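Local coordinates for protein peptide synthetase NRPS type II-PCP (Streptomyces verticillus, PDB 4NEO) that is a free-standing peptidyl carrier protein of a nonribosomal peptide synthetase, a small helical bundle of the phosphopantetheine-attachment family, at residues A[21-24]-A[25-29]; A[36-40]-A[41-45]. All coordinates share one frame; numbering follows the deposited sequence.

Interaction 1 of 2, residues A[21-24]-A[25-29]; sequences IAAI and WAETL
Ile21 holds its CG2 anti to the backbone N, while Trp25, one helical turn on, has CG anti to its own carbonyl carbon (chi1 -74°); the two side chains consequently run side by side in the same direction. The CG2 methyl of Ile21 comes within 3.5 Å of Trp25 NE1 and 3.7 Å of Trp25 CD1, sitting obliquely off the CD1-NE1 side of the indole. Trp25 CD1 also lies 3.2 Å from Ile21 O, obliquely placed to the ring, and that oxygen takes the backbone N-H of Trp25 in a nearly straight bond (171°). Trp25 NE1 is buried here and finds no hydrogen-bond partner in the model. This is the last part of helix 7-28, the long first helix of the carrier-protein bundle. Its inner side is built from Ile21, Ile24 and Trp25, which face helices 54-61 and 76-86: Ile21 touches Val57 and Thr80, Ile24 meets Leu60, and the indole rests on Val76 and Met79. Near the end of the helix, Thr28 OG1 turns back to donate to Ile24 O at 2.7 Å. The same oxygen accepts Thr28 N at 2.9 Å, and the two donors approach from opposite faces of the carbonyl plane, so Ile24 O is gripped by two donors, while the single OG1 bond holds the threonine hydroxyl against the preceding turn. On the outer side, the chain of Glu27 extends past Ala23, its CG 3.2 Å from Ala23 O, and its OE1 forms a salt bridge with Arg56.

Interaction 2 of 2, residues A[36-40]-A[41-45]; sequences PHEDF and AALGG
Asp39 OD2 gathers two backbone N-H groups, those of Ala41 at 2.9 Å and Ala42 at 3.3 Å. The second meets the anti lone pair, whereas the first comes from above the carboxylate plane. With CG anti to its backbone N (chi1 -179°), Asp39 reaches forward over the start of the turn, and OD2 also forms a salt bridge with Arg74. The main-chain Asp39 O is served as well, accepting Leu43 N at 3.0 Å nearly in line with its carbonyl. Ala41 to Gly44 form a type I beta turn in the loop that joins helix 7-28 to helix 47-50 of the carrier-protein fold; Gly44, at positive phi, leads out of it. Phe40 O receives Gly45 N at 2.9 Å and a weak, bent bond from Leu43 N. Gly45 then lays its CA over one face of the Phe40 ring, 3.6 Å from the centroid, in a CH-pi contact that leaves no room for a side chain at that position. Both residues line the pocket holding 2-(2-methoxyethoxy)ethanol. The Leu43 side chain crosses that of Glu38 at about a right angle, its CD2 3.9 Å from Glu38 OE1, while Glu38 OE2 is bonded to Gly35 N.

How the interactions relate
Interaction 1 lies deeper, on the inner side of helix 7-28, whereas interaction 2 is a surface contact in the loop leading to helix 47-50, with Phe40 as its one buried residue. In 21-29 the main chain satisfies itself by regular helical bonding and the side chains mostly add apolar cover; in 36-45, without regular structure, one carboxylate oxygen joins the backbone carbonyls as acceptor for the N-H groups of the turn. The two meet directly. Trp25 CZ3 packs 3.9 Å from Phe40 CA, and Leu29 CD1 lies equally far from Leu43 CB, thereby seating the loop on the end of the helix. Arginines outside both stretches, Arg56 and Arg74, pair with one acid in each.

Interaction 1 of 2, residues A[21-24]-A[25-29]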
# COMPACT_ATOMS: atom_id res chain seq x y z
N ILE A 21 0.91 -4.49 2.64
CA ILE A 21 0.21 -3.23 2.47
C ILE A 21 -1.32 -3.49 2.42
O ILE A 21 -2.08 -2.77 3.07
CB ILE A 21 0.71 -2.46 1.22
CG1 ILE A 21 2.14 -2.00 1.48
CG2 ILE A 21 -0.18 -1.28 0.89
CD1 ILE A 21 2.80 -1.29 0.29
N ALA A 22 -1.76 -4.53 1.72
CA ALA A 22 -3.18 -4.82 1.66
C ALA A 22 -3.74 -5.04 3.08
O ALA A 22 -4.82 -4.57 3.38
CB ALA A 22 -3.46 -6.02 0.78
N ALA A 23 -3.00 -5.74 3.94
CA ALA A 23 -3.47 -5.99 5.29
C ALA A 23 -3.60 -4.69 6.07
O ALA A 23 -4.54 -4.53 6.83
CB ALA A 23 -2.53 -6.94 6.01
N ILE A 24 -2.66 -3.76 5.87
CA ILE A 24 -2.75 -2.42 6.50
C ILE A 24 -3.99 -1.65 6.06
O ILE A 24 -4.70 -1.10 6.90
CB ILE A 24 -1.47 -1.59 6.21
CG1 ILE A 24 -0.30 -2.14 7.01
CG2 ILE A 24 -1.66 -0.11 6.50
CD1 ILE A 24 1.04 -1.59 6.55
N TRP A 25 -4.25 -1.62 4.74
CA TRP A 25 -5.49 -1.03 4.23
C TRP A 25 -6.74 -1.68 4.85
O TRP A 25 -7.70 -1.01 5.21
CB TRP A 25 -5.59 -1.18 2.69
CG TRP A 25 -4.72 -0.29 1.87
CD1 TRP A 25 -3.41 -0.01 2.06
CD2 TRP A 25 -5.11 0.43 0.70
NE1 TRP A 25 -2.96 0.87 1.09
CE2 TRP A 25 -3.97 1.14 0.24
CE3 TRP A 25 -6.30 0.55 -0.00
CZ2 TRP A 25 -4.00 1.95 -0.91
CZ3 TRP A 25 -6.34 1.37 -1.13
CH2 TRP A 25 -5.20 2.06 -1.56
N ALA A 26 -6.77 -2.99 4.88
CA ALA A 26 -7.95 -3.70 5.33
C ALA A 26 -8.21 -3.37 6.77
O ALA A 26 -9.35 -3.11 7.14
CB ALA A 26 -7.79 -5.20 5.17
N GLU A 27 -7.16 -3.43 7.59
CA GLU A 27 -7.28 -3.15 9.03
C GLU A 27 -7.72 -1.74 9.22
O GLU A 27 -8.60 -1.50 10.01
CB GLU A 27 -5.95 -3.30 9.76
CG GLU A 27 -5.46 -4.72 9.88
CD GLU A 27 -4.10 -4.82 10.55
OE1 GLU A 27 -3.93 -4.16 11.62
OE2 GLU A 27 -3.23 -5.56 10.01
N THR A 28 -7.12 -0.81 8.50
CA THR A 28 -7.46 0.58 8.68
C THR A 28 -8.88 0.88 8.26
O THR A 28 -9.55 1.69 8.90
CB THR A 28 -6.51 1.50 7.90
OG1 THR A 28 -5.15 1.21 8.29
CG2 THR A 28 -6.88 2.99 8.18
N LEU A 29 -9.33 0.26 7.17
CA LEU A 29 -10.67 0.53 6.63
C LEU A 29 -11.71 -0.39 7.24
O LEU A 29 -12.88 -0.34 6.86
CB LEU A 29 -10.67 0.41 5.12
CG LEU A 29 -9.72 1.39 4.44
CD1 LEU A 29 -9.50 0.93 3.02
CD2 LEU A 29 -10.25 2.81 4.47

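Interaction 2 of 2, residues A[36-40]-A[41-45]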
# COMPACT_ATOMS: atom_id res chain seq x y z
N PRO A 36 -6.05 -6.00 -4.51
CA PRO A 36 -4.92 -5.19 -4.98
C PRO A 36 -5.28 -3.98 -5.88
O PRO A 36 -4.52 -3.02 -5.91
CB PRO A 36 -4.04 -6.21 -5.71
CG PRO A 36 -4.93 -7.33 -6.10
CD PRO A 36 -6.15 -7.29 -5.22
N HIS A 37 -6.43 -4.02 -6.57
CA HIS A 37 -6.79 -3.00 -7.55
C HIS A 37 -8.02 -2.21 -7.19
O HIS A 37 -8.54 -1.47 -8.04
CB HIS A 37 -6.93 -3.61 -8.94
CG HIS A 37 -5.70 -4.32 -9.35
ND1 HIS A 37 -4.52 -3.65 -9.56
CD2 HIS A 37 -5.43 -5.63 -9.46
CE1 HIS A 37 -3.56 -4.54 -9.80
NE2 HIS A 37 -4.08 -5.74 -9.73
N GLU A 38 -8.45 -2.31 -5.92
CA GLU A 38 -9.64 -1.56 -5.50
C GLU A 38 -9.30 -0.13 -5.18
O GLU A 38 -8.34 0.13 -4.48
CB GLU A 38 -10.28 -2.24 -4.26
CG GLU A 38 -10.89 -3.61 -4.54
CD GLU A 38 -11.71 -4.13 -3.36
OE1 GLU A 38 -12.96 -4.01 -3.43
OE2 GLU A 38 -11.09 -4.62 -2.37
N ASP A 39 -10.09 0.82 -5.67
CA ASP A 39 -9.79 2.26 -5.45
C ASP A 39 -10.04 2.70 -4.00
O ASP A 39 -11.09 2.42 -3.43
CB ASP A 39 -10.59 3.15 -6.45
CG ASP A 39 -10.29 4.63 -6.27
OD1 ASP A 39 -9.33 5.13 -6.89
OD2 ASP A 39 -10.95 5.30 -5.45
N PHE A 40 -9.09 3.46 -3.43
CA PHE A 40 -9.09 3.92 -2.04
C PHE A 40 -10.40 4.57 -1.65
O PHE A 40 -10.92 4.31 -0.58
CB PHE A 40 -7.97 4.95 -1.84
CG PHE A 40 -7.90 5.54 -0.46
CD1 PHE A 40 -7.59 4.75 0.63
CD2 PHE A 40 -8.14 6.90 -0.26
CE1 PHE A 40 -7.53 5.30 1.90
CE2 PHE A 40 -8.06 7.44 1.00
CZ PHE A 40 -7.75 6.64 2.07
N ALA A 41 -10.88 5.46 -2.51
CA ALA A 41 -12.09 6.23 -2.21
C ALA A 41 -13.32 5.35 -2.36
O ALA A 41 -14.27 5.53 -1.60
CB ALA A 41 -12.23 7.43 -3.12
N ALA A 42 -13.30 4.44 -3.33
CA ALA A 42 -14.37 3.46 -3.48
C ALA A 42 -14.50 2.61 -2.23
O ALA A 42 -15.61 2.21 -1.88
CB ALA A 42 -14.19 2.58 -4.71
N LEU A 43 -13.40 2.37 -1.52
CA LEU A 43 -13.44 1.66 -0.24
C LEU A 43 -13.91 2.53 0.95
O LEU A 43 -13.89 2.06 2.08
CB LEU A 43 -12.06 1.07 0.08
CG LEU A 43 -11.59 -0.01 -0.89
CD1 LEU A 43 -10.10 -0.21 -0.76
CD2 LEU A 43 -12.33 -1.31 -0.68
N GLY A 44 -14.33 3.78 0.70
CA GLY A 44 -14.66 4.73 1.77
C GLY A 44 -13.45 5.39 2.43
O GLY A 44 -13.55 5.95 3.53
N GLY A 45 -12.29 5.35 1.77
CA GLY A 45 -11.11 5.94 2.37
C GLY A 45 -11.24 7.46 2.47
O GLY A 45 -11.62 8.10 1.50